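Local structure of N-acetylglucosaminidase (Paenibacillus barengoltzii, 6INX) at residues N4-G9 / L27-I32; K229-A234 / E317-M322; N276-Y281 / L291-T296. The protein probably hydrolyses N-acetylglucosaminyl linkages in glycans, as an N-acetylglucosaminidase of glycoside hydrolase family 18. All coordinates share one frame; numbering follows the deposited sequence.

Interaction 1 of 3, residues N4-G9 / L27-I32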
ATOM      1  N   ASN A   4     -25.533  -3.201  23.964  1.00 44.26           N
ATOM      2  CA  ASN A   4     -24.623  -2.107  24.282  1.00 33.50           C
ATOM      3  C   ASN A   4     -23.378  -2.172  23.410  1.00 29.06           C
ATOM      4  O   ASN A   4     -22.883  -3.249  23.087  1.00 31.86           O
ATOM      5  CB  ASN A   4     -24.223  -2.144  25.756  1.00 37.32           C
ATOM      6  CG  ASN A   4     -25.410  -2.319  26.674  1.00 45.85           C
ATOM      7  OD1 ASN A   4     -26.073  -1.348  27.046  1.00 50.47           O
ATOM      8  ND2 ASN A   4     -25.693  -3.563  27.043  1.00 49.91           N
ATOM      9  N   TYR A   5     -22.877  -1.005  23.030  1.00 23.71           N
ATOM     10  CA  TYR A   5     -21.694  -0.906  22.194  1.00 21.15           C
ATOM     11  C   TYR A   5     -20.703   0.048  22.843  1.00 19.32           C
ATOM     12  O   TYR A   5     -21.074   0.919  23.634  1.00 19.31           O
ATOM     13  CB  TYR A   5     -22.053  -0.409  20.787  1.00 18.78           C
ATOM     14  CG  TYR A   5     -22.948  -1.356  20.018  1.00 18.70           C
ATOM     15  CD1 TYR A   5     -22.416  -2.442  19.335  1.00 19.25           C
ATOM     16  CD2 TYR A   5     -24.325  -1.161  19.975  1.00 23.23           C
ATOM     17  CE1 TYR A   5     -23.230  -3.314  18.627  1.00 22.45           C
ATOM     18  CE2 TYR A   5     -25.148  -2.024  19.272  1.00 23.78           C
ATOM     19  CZ  TYR A   5     -24.597  -3.098  18.604  1.00 23.87           C
ATOM     20  OH  TYR A   5     -25.409  -3.962  17.905  1.00 25.49           O
ATOM     21  N   VAL A   6     -19.429  -0.137  22.496  1.00 16.20           N
ATOM     22  CA  VAL A   6     -18.385   0.793  22.915  1.00 17.22           C
ATOM     23  C   VAL A   6     -18.547   2.095  22.145  1.00 15.40           C
ATOM     24  O   VAL A   6     -18.667   2.093  20.914  1.00 15.51           O
ATOM     25  CB  VAL A   6     -16.995   0.185  22.666  1.00 14.50           C
ATOM     26  CG1 VAL A   6     -15.908   1.240  22.835  1.00 14.49           C
ATOM     27  CG2 VAL A   6     -16.742  -0.996  23.584  1.00 15.56           C
ATOM     28  N   VAL A   7     -18.579   3.210  22.866  1.00 14.39           N
ATOM     29  CA  VAL A   7     -18.462   4.547  22.288  1.00 14.27           C
ATOM     30  C   VAL A   7     -17.275   5.191  22.996  1.00 18.64           C
ATOM     31  O   VAL A   7     -17.405   5.713  24.113  1.00 15.50           O
ATOM     32  CB  VAL A   7     -19.742   5.374  22.448  1.00 19.46           C
ATOM     33  CG1 VAL A   7     -19.562   6.763  21.839  1.00 19.51           C
ATOM     34  CG2 VAL A   7     -20.936   4.653  21.818  1.00 17.53           C
ATOM     35  N   ALA A   8     -16.101   5.134  22.374  1.00 15.87           N
ATOM     36  CA  ALA A   8     -14.854   5.488  23.036  1.00 17.01           C
ATOM     37  C   ALA A   8     -14.257   6.724  22.383  1.00 18.60           C
ATOM     38  O   ALA A   8     -14.079   6.766  21.163  1.00 17.75           O
ATOM     39  CB  ALA A   8     -13.865   4.324  22.989  1.00 17.55           C
ATOM     40  N   GLY A   9     -13.969   7.729  23.184  1.00 13.38           N
ATOM     41  CA  GLY A   9     -13.402   8.949  22.651  1.00 11.86           C
ATOM     42  C   GLY A   9     -11.995   9.204  23.153  1.00 12.45           C
ATOM     43  O   GLY A   9     -11.745   9.152  24.362  1.00 12.41           O
ATOM     44  N   LEU A  27     -20.632   8.758  26.199  1.00 16.92           N
ATOM     45  CA  LEU A  27     -19.450   7.928  26.038  1.00 17.06           C
ATOM     46  C   LEU A  27     -19.502   6.732  26.979  1.00 19.48           C
ATOM     47  O   LEU A  27     -20.039   6.809  28.089  1.00 18.83           O
ATOM     48  CB  LEU A  27     -18.198   8.751  26.354  1.00 15.05           C
ATOM     49  CG  LEU A  27     -17.968   9.974  25.465  1.00 18.91           C
ATOM     50  CD1 LEU A  27     -16.898  10.878  26.051  1.00 20.38           C
ATOM     51  CD2 LEU A  27     -17.591   9.533  24.065  1.00 19.09           C
ATOM     52  N   THR A  28     -18.941   5.616  26.526  1.00 14.42           N
ATOM     53  CA  THR A  28     -18.662   4.507  27.426  1.00 14.98           C
ATOM     54  C   THR A  28     -17.222   4.504  27.903  1.00 15.62           C
ATOM     55  O   THR A  28     -16.943   4.033  29.012  1.00 14.17           O
ATOM     56  CB  THR A  28     -18.990   3.160  26.767  1.00 17.34           C
ATOM     57  OG1 THR A  28     -18.110   2.926  25.659  1.00 15.44           O
ATOM     58  CG2 THR A  28     -20.424   3.143  26.264  1.00 19.94           C
ATOM     59  N   HIS A  29     -16.311   5.060  27.106  1.00 15.13           N
ATOM     60  CA  HIS A  29     -14.895   5.079  27.430  1.00 13.88           C
ATOM     61  C   HIS A  29     -14.296   6.413  27.013  1.00 12.85           C
ATOM     62  O   HIS A  29     -14.685   6.997  26.000  1.00 12.94           O
ATOM     63  CB  HIS A  29     -14.134   3.990  26.653  1.00 13.33           C
ATOM     64  CG  HIS A  29     -14.473   2.594  27.067  1.00 14.13           C
ATOM     65  ND1 HIS A  29     -15.680   2.004  26.765  1.00 16.33           N
ATOM     66  CD2 HIS A  29     -13.766   1.678  27.768  1.00 15.33           C
ATOM     67  CE1 HIS A  29     -15.697   0.775  27.250  1.00 15.47           C
ATOM     68  NE2 HIS A  29     -14.551   0.554  27.866  1.00 17.74           N
ATOM     69  N   ILE A  30     -13.334   6.880  27.796  1.00 13.09           N
ATOM     70  CA  ILE A  30     -12.458   7.972  27.397  1.00 13.43           C
ATOM     71  C   ILE A  30     -11.036   7.436  27.405  1.00 12.31           C
ATOM     72  O   ILE A  30     -10.638   6.756  28.353  1.00 13.88           O
ATOM     73  CB  ILE A  30     -12.583   9.173  28.347  1.00 16.64           C
ATOM     74  CG1 ILE A  30     -13.899   9.909  28.105  1.00 20.64           C
ATOM     75  CG2 ILE A  30     -11.401  10.124  28.178  1.00 22.00           C
ATOM     76  CD1 ILE A  30     -14.189  10.944  29.178  1.00 29.33           C
ATOM     77  N   ASN A  31     -10.281   7.723  26.337  1.00 11.87           N
ATOM     78  CA  ASN A  31      -8.851   7.421  26.254  1.00 12.73           C
ATOM     79  C   ASN A  31      -8.089   8.736  26.403  1.00 11.49           C
ATOM     80  O   ASN A  31      -8.173   9.610  25.531  1.00 12.87           O
ATOM     81  CB  ASN A  31      -8.504   6.794  24.908  1.00 12.37           C
ATOM     82  CG  ASN A  31      -9.296   5.537  24.613  1.00 16.88           C
ATOM     83  OD1 ASN A  31      -9.770   5.346  23.485  1.00 22.34           O
ATOM     84  ND2 ASN A  31      -9.430   4.668  25.601  1.00 19.82           N
ATOM     85  N   ILE A  32      -7.349   8.885  27.499  1.00 10.45           N
ATOM     86  CA  ILE A  32      -6.654  10.143  27.760  1.00  9.72           C
ATOM     87  C   ILE A  32      -5.316  10.141  27.028  1.00 11.81           C
ATOM     88  O   ILE A  32      -4.475   9.276  27.269  1.00 11.48           O
ATOM     89  CB  ILE A  32      -6.441  10.345  29.264  1.00  9.30           C
ATOM     90  CG1 ILE A  32      -7.775  10.401  29.997  1.00 13.41           C
ATOM     91  CG2 ILE A  32      -5.680  11.642  29.503  1.00 12.21           C
ATOM     92  CD1 ILE A  32      -7.602  10.565  31.497  1.00 16.20           C
TER

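Interaction 2 of 3, residues K229-A234 / E317-M322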
ATOM      1  N   LYS A 229     -14.326  -8.168  20.123  1.00 16.24           N
ATOM      2  CA  LYS A 229     -13.257  -7.328  20.646  1.00 16.42           C
ATOM      3  C   LYS A 229     -12.815  -6.225  19.693  1.00 16.22           C
ATOM      4  O   LYS A 229     -11.877  -5.494  20.020  1.00 18.88           O
ATOM      5  CB  LYS A 229     -12.034  -8.174  21.039  1.00 17.34           C
ATOM      6  CG  LYS A 229     -12.212  -8.977  22.314  1.00 19.25           C
ATOM      7  CD  LYS A 229     -10.890  -9.563  22.780  1.00 17.71           C
ATOM      8  CE  LYS A 229     -11.046 -10.229  24.135  1.00 20.97           C
ATOM      9  NZ  LYS A 229      -9.767 -10.807  24.625  1.00 21.14           N
ATOM     10  N   ILE A 230     -13.438  -6.081  18.528  1.00 13.02           N
ATOM     11  CA  ILE A 230     -12.977  -5.120  17.532  1.00 13.09           C
ATOM     12  C   ILE A 230     -13.768  -3.830  17.658  1.00 14.04           C
ATOM     13  O   ILE A 230     -14.991  -3.822  17.492  1.00 13.78           O
ATOM     14  CB  ILE A 230     -13.069  -5.693  16.113  1.00 15.24           C
ATOM     15  CG1 ILE A 230     -12.086  -6.858  15.979  1.00 14.46           C
ATOM     16  CG2 ILE A 230     -12.768  -4.604  15.095  1.00 16.46           C
ATOM     17  CD1 ILE A 230     -12.069  -7.516  14.617  1.00 16.86           C
ATOM     18  N   VAL A 231     -13.054  -2.735  17.903  1.00 12.63           N
ATOM     19  CA  VAL A 231     -13.603  -1.387  17.928  1.00 12.16           C
ATOM     20  C   VAL A 231     -13.024  -0.659  16.718  1.00 12.49           C
ATOM     21  O   VAL A 231     -11.800  -0.599  16.560  1.00 13.95           O
ATOM     22  CB  VAL A 231     -13.229  -0.684  19.242  1.00 12.03           C
ATOM     23  CG1 VAL A 231     -13.563   0.811  19.200  1.00 13.55           C
ATOM     24  CG2 VAL A 231     -13.911  -1.379  20.429  1.00 13.64           C
ATOM     25  N   ILE A 232     -13.888  -0.136  15.838  1.00 11.59           N
ATOM     26  CA  ILE A 232     -13.392   0.555  14.642  1.00 11.11           C
ATOM     27  C   ILE A 232     -13.214   2.043  14.904  1.00 11.29           C
ATOM     28  O   ILE A 232     -13.614   2.548  15.954  1.00 12.98           O
ATOM     29  CB  ILE A 232     -14.269   0.300  13.401  1.00  9.38           C
ATOM     30  CG1 ILE A 232     -15.673   0.883  13.608  1.00 11.68           C
ATOM     31  CG2 ILE A 232     -14.320  -1.187  13.092  1.00 11.10           C
ATOM     32  CD1 ILE A 232     -16.500   0.996  12.317  1.00 12.33           C
ATOM     33  N   GLY A 233     -12.605   2.755  13.964  1.00 11.73           N
ATOM     34  CA  GLY A 233     -12.213   4.143  14.164  1.00 11.61           C
ATOM     35  C   GLY A 233     -12.947   5.128  13.275  1.00 10.91           C
ATOM     36  O   GLY A 233     -13.165   4.866  12.082  1.00 10.98           O
ATOM     37  N   ALA A 234     -13.286   6.278  13.861  1.00 12.79           N
ATOM     38  CA  ALA A 234     -13.825   7.442  13.175  1.00 10.41           C
ATOM     39  C   ALA A 234     -12.920   8.631  13.443  1.00 13.04           C
ATOM     40  O   ALA A 234     -12.337   8.762  14.524  1.00 13.21           O
ATOM     41  CB  ALA A 234     -15.238   7.793  13.671  1.00 14.26           C
ATOM     42  N   GLU A 317     -21.617  -7.246  14.097  1.00 16.93           N
ATOM     43  CA  GLU A 317     -21.515  -7.647  15.498  1.00 18.43           C
ATOM     44  C   GLU A 317     -20.131  -7.349  16.072  1.00 18.94           C
ATOM     45  O   GLU A 317     -19.529  -8.169  16.772  1.00 19.13           O
ATOM     46  CB  GLU A 317     -21.949  -9.100  15.708  1.00 21.85           C
ATOM     47  CG  GLU A 317     -23.352  -9.352  15.155  1.00 22.75           C
ATOM     48  CD  GLU A 317     -23.957 -10.668  15.604  1.00 34.42           C
ATOM     49  OE1 GLU A 317     -23.226 -11.516  16.162  1.00 38.95           O
ATOM     50  OE2 GLU A 317     -25.176 -10.850  15.398  1.00 38.95           O
ATOM     51  N   LEU A 318     -19.635  -6.153  15.776  1.00 16.07           N
ATOM     52  CA  LEU A 318     -18.378  -5.686  16.336  1.00 14.93           C
ATOM     53  C   LEU A 318     -18.628  -5.056  17.707  1.00 16.43           C
ATOM     54  O   LEU A 318     -19.769  -4.934  18.168  1.00 16.39           O
ATOM     55  CB  LEU A 318     -17.709  -4.709  15.376  1.00 13.29           C
ATOM     56  CG  LEU A 318     -17.539  -5.219  13.946  1.00 14.31           C
ATOM     57  CD1 LEU A 318     -16.805  -4.190  13.100  1.00 15.54           C
ATOM     58  CD2 LEU A 318     -16.810  -6.555  13.938  1.00 17.80           C
ATOM     59  N   ALA A 319     -17.550  -4.632  18.370  1.00 15.05           N
ATOM     60  CA  ALA A 319     -17.669  -4.112  19.730  1.00 16.10           C
ATOM     61  C   ALA A 319     -18.190  -2.678  19.771  1.00 14.98           C
ATOM     62  O   ALA A 319     -18.910  -2.310  20.707  1.00 15.70           O
ATOM     63  CB  ALA A 319     -16.327  -4.195  20.459  1.00 14.65           C
ATOM     64  N   GLY A 320     -17.821  -1.846  18.803  1.00 12.95           N
ATOM     65  CA  GLY A 320     -18.210  -0.447  18.850  1.00 12.40           C
ATOM     66  C   GLY A 320     -17.256   0.408  18.031  1.00 11.56           C
ATOM     67  O   GLY A 320     -16.613  -0.076  17.104  1.00 13.05           O
ATOM     68  N   VAL A 321     -17.208   1.692  18.388  1.00 11.79           N
ATOM     69  CA  VAL A 321     -16.492   2.711  17.624  1.00 14.70           C
ATOM     70  C   VAL A 321     -15.708   3.589  18.586  1.00 14.20           C
ATOM     71  O   VAL A 321     -16.184   3.908  19.681  1.00 13.44           O
ATOM     72  CB  VAL A 321     -17.461   3.582  16.794  1.00 12.88           C
ATOM     73  CG1 VAL A 321     -16.684   4.642  15.986  1.00 15.62           C
ATOM     74  CG2 VAL A 321     -18.328   2.718  15.886  1.00 14.18           C
ATOM     75  N   MET A 322     -14.504   3.986  18.171  1.00 14.09           N
ATOM     76  CA  MET A 322     -13.739   5.013  18.859  1.00 12.69           C
ATOM     77  C   MET A 322     -13.457   6.164  17.903  1.00 13.82           C
ATOM     78  O   MET A 322     -13.537   6.015  16.677  1.00 15.16           O
ATOM     79  CB  MET A 322     -12.437   4.455  19.455  1.00 13.81           C
ATOM     80  CG  MET A 322     -11.470   3.915  18.430  1.00 17.37           C
ATOM     81  SD  MET A 322     -10.447   5.226  17.742  1.00 17.14           S
ATOM     82  CE  MET A 322      -9.162   4.220  16.986  1.00 15.14           C
TER

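Interaction 3 of 3, residues N276-Y281 / L291-T296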
ATOM      1  N   ASN A 276     -16.412  28.392  -0.230  1.00 21.25           N
ATOM      2  CA  ASN A 276     -15.100  28.858  -0.683  1.00 18.04           C
ATOM      3  C   ASN A 276     -14.585  28.082  -1.894  1.00 17.13           C
ATOM      4  O   ASN A 276     -13.377  27.893  -2.055  1.00 19.44           O
ATOM      5  CB  ASN A 276     -14.073  28.869   0.450  1.00 21.97           C
ATOM      6  CG  ASN A 276     -14.313  29.989   1.434  1.00 27.90           C
ATOM      7  OD1 ASN A 276     -14.372  31.158   1.052  1.00 29.84           O
ATOM      8  ND2 ASN A 276     -14.468  29.641   2.705  1.00 21.23           N
ATOM      9  N   GLY A 277     -15.499  27.630  -2.745  1.00 17.15           N
ATOM     10  CA  GLY A 277     -15.142  26.915  -3.949  1.00 19.25           C
ATOM     11  C   GLY A 277     -15.079  25.411  -3.795  1.00 16.85           C
ATOM     12  O   GLY A 277     -14.971  24.709  -4.806  1.00 17.27           O
ATOM     13  N   PHE A 278     -15.138  24.899  -2.570  1.00 17.17           N
ATOM     14  CA  PHE A 278     -15.056  23.465  -2.330  1.00 14.17           C
ATOM     15  C   PHE A 278     -16.442  22.853  -2.435  1.00 18.63           C
ATOM     16  O   PHE A 278     -17.386  23.321  -1.791  1.00 20.33           O
ATOM     17  CB  PHE A 278     -14.475  23.180  -0.944  1.00 13.58           C
ATOM     18  CG  PHE A 278     -13.000  23.430  -0.849  1.00 13.83           C
ATOM     19  CD1 PHE A 278     -12.517  24.699  -0.576  1.00 14.76           C
ATOM     20  CD2 PHE A 278     -12.091  22.402  -1.048  1.00 13.42           C
ATOM     21  CE1 PHE A 278     -11.169  24.945  -0.491  1.00 13.85           C
ATOM     22  CE2 PHE A 278     -10.731  22.641  -0.974  1.00 13.61           C
ATOM     23  CZ  PHE A 278     -10.261  23.913  -0.689  1.00 15.36           C
ATOM     24  N   VAL A 279     -16.558  21.810  -3.240  1.00 16.06           N
ATOM     25  CA  VAL A 279     -17.805  21.080  -3.412  1.00 15.29           C
ATOM     26  C   VAL A 279     -17.716  19.768  -2.644  1.00 15.47           C
ATOM     27  O   VAL A 279     -16.702  19.060  -2.725  1.00 13.61           O
ATOM     28  CB  VAL A 279     -18.077  20.822  -4.902  1.00 15.40           C
ATOM     29  CG1 VAL A 279     -19.371  20.059  -5.072  1.00 17.57           C
ATOM     30  CG2 VAL A 279     -18.109  22.138  -5.660  1.00 18.97           C
ATOM     31  N   ARG A 280     -18.765  19.444  -1.894  1.00 14.19           N
ATOM     32  CA  ARG A 280     -18.843  18.143  -1.246  1.00 13.86           C
ATOM     33  C   ARG A 280     -19.389  17.097  -2.206  1.00 15.51           C
ATOM     34  O   ARG A 280     -20.439  17.291  -2.837  1.00 16.01           O
ATOM     35  CB  ARG A 280     -19.712  18.200   0.009  1.00 13.70           C
ATOM     36  CG  ARG A 280     -19.896  16.839   0.673  1.00 13.98           C
ATOM     37  CD  ARG A 280     -20.977  16.902   1.730  1.00 15.59           C
ATOM     38  NE  ARG A 280     -21.122  15.673   2.517  1.00 15.81           N
ATOM     39  CZ  ARG A 280     -21.892  14.636   2.184  1.00 15.68           C
ATOM     40  NH1 ARG A 280     -22.574  14.633   1.036  1.00 14.85           N
ATOM     41  NH2 ARG A 280     -21.973  13.582   2.988  1.00 18.28           N
ATOM     42  N   TYR A 281     -18.670  15.989  -2.310  1.00 13.28           N
ATOM     43  CA  TYR A 281     -19.094  14.820  -3.054  1.00 14.58           C
ATOM     44  C   TYR A 281     -19.242  13.648  -2.097  1.00 14.18           C
ATOM     45  O   TYR A 281     -18.613  13.603  -1.033  1.00 14.40           O
ATOM     46  CB  TYR A 281     -18.074  14.485  -4.140  1.00 15.60           C
ATOM     47  CG  TYR A 281     -17.907  15.613  -5.127  1.00 15.93           C
ATOM     48  CD1 TYR A 281     -18.895  15.882  -6.075  1.00 17.05           C
ATOM     49  CD2 TYR A 281     -16.783  16.421  -5.106  1.00 15.01           C
ATOM     50  CE1 TYR A 281     -18.754  16.911  -6.970  1.00 18.28           C
ATOM     51  CE2 TYR A 281     -16.627  17.458  -6.007  1.00 16.65           C
ATOM     52  CZ  TYR A 281     -17.619  17.696  -6.943  1.00 17.35           C
ATOM     53  OH  TYR A 281     -17.475  18.735  -7.831  1.00 22.49           O
ATOM     54  N   LEU A 291     -14.147  16.582  -0.312  1.00 10.87           N
ATOM     55  CA  LEU A 291     -14.269  17.938  -0.833  1.00 12.02           C
ATOM     56  C   LEU A 291     -13.220  18.165  -1.907  1.00 11.73           C
ATOM     57  O   LEU A 291     -12.090  17.682  -1.796  1.00 10.65           O
ATOM     58  CB  LEU A 291     -14.035  18.976   0.261  1.00 12.54           C
ATOM     59  CG  LEU A 291     -14.839  18.825   1.544  1.00 13.53           C
ATOM     60  CD1 LEU A 291     -14.547  20.005   2.471  1.00 13.93           C
ATOM     61  CD2 LEU A 291     -16.321  18.747   1.235  1.00 15.47           C
ATOM     62  N   PHE A 292     -13.591  18.913  -2.940  1.00 12.06           N
ATOM     63  CA  PHE A 292     -12.643  19.279  -3.979  1.00 12.31           C
ATOM     64  C   PHE A 292     -13.052  20.624  -4.548  1.00 13.13           C
ATOM     65  O   PHE A 292     -14.238  20.859  -4.792  1.00 13.85           O
ATOM     66  CB  PHE A 292     -12.632  18.234  -5.102  1.00 11.92           C
ATOM     67  CG  PHE A 292     -11.469  18.365  -6.042  1.00 11.44           C
ATOM     68  CD1 PHE A 292     -10.176  18.418  -5.557  1.00 11.45           C
ATOM     69  CD2 PHE A 292     -11.665  18.411  -7.416  1.00 11.85           C
ATOM     70  CE1 PHE A 292      -9.095  18.531  -6.415  1.00 12.44           C
ATOM     71  CE2 PHE A 292     -10.579  18.504  -8.286  1.00 13.38           C
ATOM     72  CZ  PHE A 292      -9.299  18.560  -7.780  1.00 12.60           C
ATOM     73  N   ASP A 293     -12.067  21.495  -4.776  1.00 12.35           N
ATOM     74  CA  ASP A 293     -12.304  22.807  -5.372  1.00 13.09           C
ATOM     75  C   ASP A 293     -11.649  22.947  -6.735  1.00 15.97           C
ATOM     76  O   ASP A 293     -11.574  24.063  -7.265  1.00 16.98           O
ATOM     77  CB  ASP A 293     -11.800  23.918  -4.448  1.00 15.38           C
ATOM     78  CG  ASP A 293     -10.278  24.024  -4.427  1.00 15.35           C
ATOM     79  OD1 ASP A 293      -9.586  23.034  -4.757  1.00 14.97           O
ATOM     80  OD2 ASP A 293      -9.751  25.098  -4.072  1.00 16.27           O
ATOM     81  N   GLY A 294     -11.142  21.853  -7.293  1.00 12.91           N
ATOM     82  CA  GLY A 294     -10.397  21.883  -8.535  1.00 15.49           C
ATOM     83  C   GLY A 294      -8.905  21.714  -8.367  1.00 13.66           C
ATOM     84  O   GLY A 294      -8.211  21.496  -9.369  1.00 15.89           O
ATOM     85  N   GLN A 295      -8.388  21.785  -7.130  1.00 12.01           N
ATOM     86  CA  GLN A 295      -6.954  21.793  -6.878  1.00 15.00           C
ATOM     87  C   GLN A 295      -6.604  21.132  -5.544  1.00 14.39           C
ATOM     88  O   GLN A 295      -5.576  20.459  -5.433  1.00 13.55           O
ATOM     89  CB  GLN A 295      -6.484  23.252  -6.884  1.00 21.15           C
ATOM     90  CG  GLN A 295      -4.997  23.475  -6.842  1.00 27.09           C
ATOM     91  CD  GLN A 295      -4.648  24.939  -6.606  1.00 21.28           C
ATOM     92  OE1 GLN A 295      -5.442  25.701  -6.038  1.00 28.64           O
ATOM     93  NE2 GLN A 295      -3.456  25.335  -7.033  1.00 27.95           N
ATOM     94  N   THR A 296      -7.449  21.309  -4.529  1.00 14.03           N
ATOM     95  CA  THR A 296      -7.191  20.809  -3.180  1.00 12.44           C
ATOM     96  C   THR A 296      -8.237  19.756  -2.841  1.00 11.15           C
ATOM     97  O   THR A 296      -9.442  20.025  -2.922  1.00 11.90           O
ATOM     98  CB  THR A 296      -7.247  21.962  -2.169  1.00 14.22           C
ATOM     99  OG1 THR A 296      -6.264  22.951  -2.509  1.00 15.50           O
ATOM    100  CG2 THR A 296      -6.980  21.466  -0.750  1.00 12.08           C
TER

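Interaction 1 of 3, residues N4-G9 / L27-I32
Ala8 and Gly9 run alongside His29 and Ile30 as parallel beta-bridge partners, with the CA atoms of Ala8 and His29 4.4 Å apart and strands 6-9 and 29-32 inclined by 26°. Two backbone bonds set the regular pairing: Gly9 N donates to His29 O at 3.0 Å, and Asn31 N to Gly9 O at 2.8 Å. At the start of the strands the pattern gathers on one oxygen. Val7 O takes Thr28 N at 2.9 Å, not far from the carbonyl plane, and His29 N at a longer 3.3 Å from well above it.

A side chain completes the scheme. With chi1 at 66°, Thr28 OG1 sits between its own backbone N and carbonyl carbon, where it accepts from Val7 N at 2.8 Å (N-H...O 156°). Thr28 OG1 also lies in the plane of the His29 ring and is hydrogen-bonded to His29 ND1 at 2.8 Å, a second link that limits the imidazole's rotation. One branch of Val6, CG1, stands across this polar pair and touches both OG1 and ND1. Farther along that face, Ala8 CB meets His29 CB at 3.7 Å, while the imidazole packs edge-to-face with Trp153 and Phe179, and Asn31 OD1 is bonded to Gln181.

On the other face Val7 CG1 meets Leu27 CD2, the two side chains crossing at about a right angle. Leu27 CD2 also reaches toward the backbone of Gly9, where any beta carbon would press close to it. The pairing is the parallel closure of a beta-alpha-beta unit, strand 6-12, helix 21-24 and strand 29-38, which opens the TIM barrel of family 18: Ala8, His29 and Asn31 look into the barrel, and Leu27 and Ile30 toward its outer layer.

Interaction 2 of 3, residues K229-A234 / E317-M322
Met322 lays its side chain along the backbone of Ile232 and Gly233, with Val231 close beside it. Its CG stands between its own N and carbonyl carbon (chi1 63°), and a second bend at chi2 turns the thioether along the opposite strand. Met322 CG thus rests 3.5 Å from Ile232 O, and SD and CE come up to Gly233 CA, where a beta carbon would crowd the methyl. From the other strand Val231 pushes CG1 to within 3.5 Å of Met322 N, while its CG2 meets Ala319 CB at 3.7 Å. An alanine in place of Met322 would remove CG, SD and CE, and would probably cost Val231 CG1 part of its packing and leave Gly233 CA without the thioether, opening a gap beside Gln181 and Met183.

These strands are the seventh and eighth of the eight parallel strands in the TIM barrel, and Met322 and Val231 belong to its inner face. Ile232 points the other way, toward helices 213-222 and 303-316. Ile232 CG1 approaches Val321 CG2 at 4.0 Å, and Ile232 CG2 meets Leu318 CD1 at 3.9 Å, where the two side chains cross at about a right angle.

The backbone of Ile232 bonds in both directions: its N donates to Gly320 O, and its O receives Met322 N almost end-on at 2.8 Å. Ala234 N then donates to Met322 O, and Ala319 N to Ile230 O. Gly320, whose phi of 156° would jam a beta carbon against the preceding carbonyl oxygen, keeps a buried N with no partner in the model.

Interaction 3 of 3, residues N276-Y281 / L291-T296
The Phe278 ring carries Asp293 over one face: CB lies 3.7 Å from the ring centroid and only 9° off its normal, a CH-pi contact. The pair lies at the open end of a beta hairpin of strands 279-283 and 288-292, the former outermost in a five-stranded antiparallel sheet. Asp293 CG stands between its own N and carbonyl carbon (chi1 74°), which lays the carboxylate nearly parallel to the ring, with Asp293 OD2 3.6 Å from Phe278 CZ. Thr296 takes the edge, with CG2 in the ring plane and its carbonyl O near CE2, and Tyr272 adds an edge-to-face partner. Tyr281 is arranged differently, with Val279 CG1 over one face toward the rim and Phe292 CB at the edge by CE2. The Phe292 ring has the backbone N of Gly294 above its centre.

The five-stranded sheet falls between the last two barrel strands in sequence, consistent with the insertion domain found in many family 18 enzymes. Val279 and Phe292 form the hydrogen-bonded pair: Val279 N donates to Phe292 O at 2.9 Å, almost straight (177°), and Phe292 N returns to Val279 O at 3.1 Å. In the neighbouring non-hydrogen-bonded pair, Leu291 CD2 packs 3.6 Å from Arg280 CB, and the extended arginine reaches a salt bridge with Asp302.

Beyond the strand an Asx motif containing an Asx turn holds the carboxylate flat against Phe278: Asp293 OD1 accepts Thr296 N at 2.8 Å, nearly along its C-O axis, and, in the turn, Gln295 N at 2.9 Å from above the carboxylate plane.

Interactions 1 and 2 adjoin in one wall, their centres about 10 Å apart. Strand 6-12 pairs with strand 320-324, where Val6 N and Ala319 O, and Val6 O and Val321 N, each lie 2.9 Å apart as probable hydrogen bonds; the first barrel strand meets the last and the cylinder closes. Interaction 3 stands apart, its centre about 33 Å from interaction 1 and about 31 Å from interaction 2, with nearest atoms about 14 Å from the latter. In sequence it falls between the two segments of interaction 2. In family 18 enzymes catalysis takes place at the mouth formed by the C-terminal ends of the barrel strands, 6-12, 29-38, 230-235 and 320-324 among them.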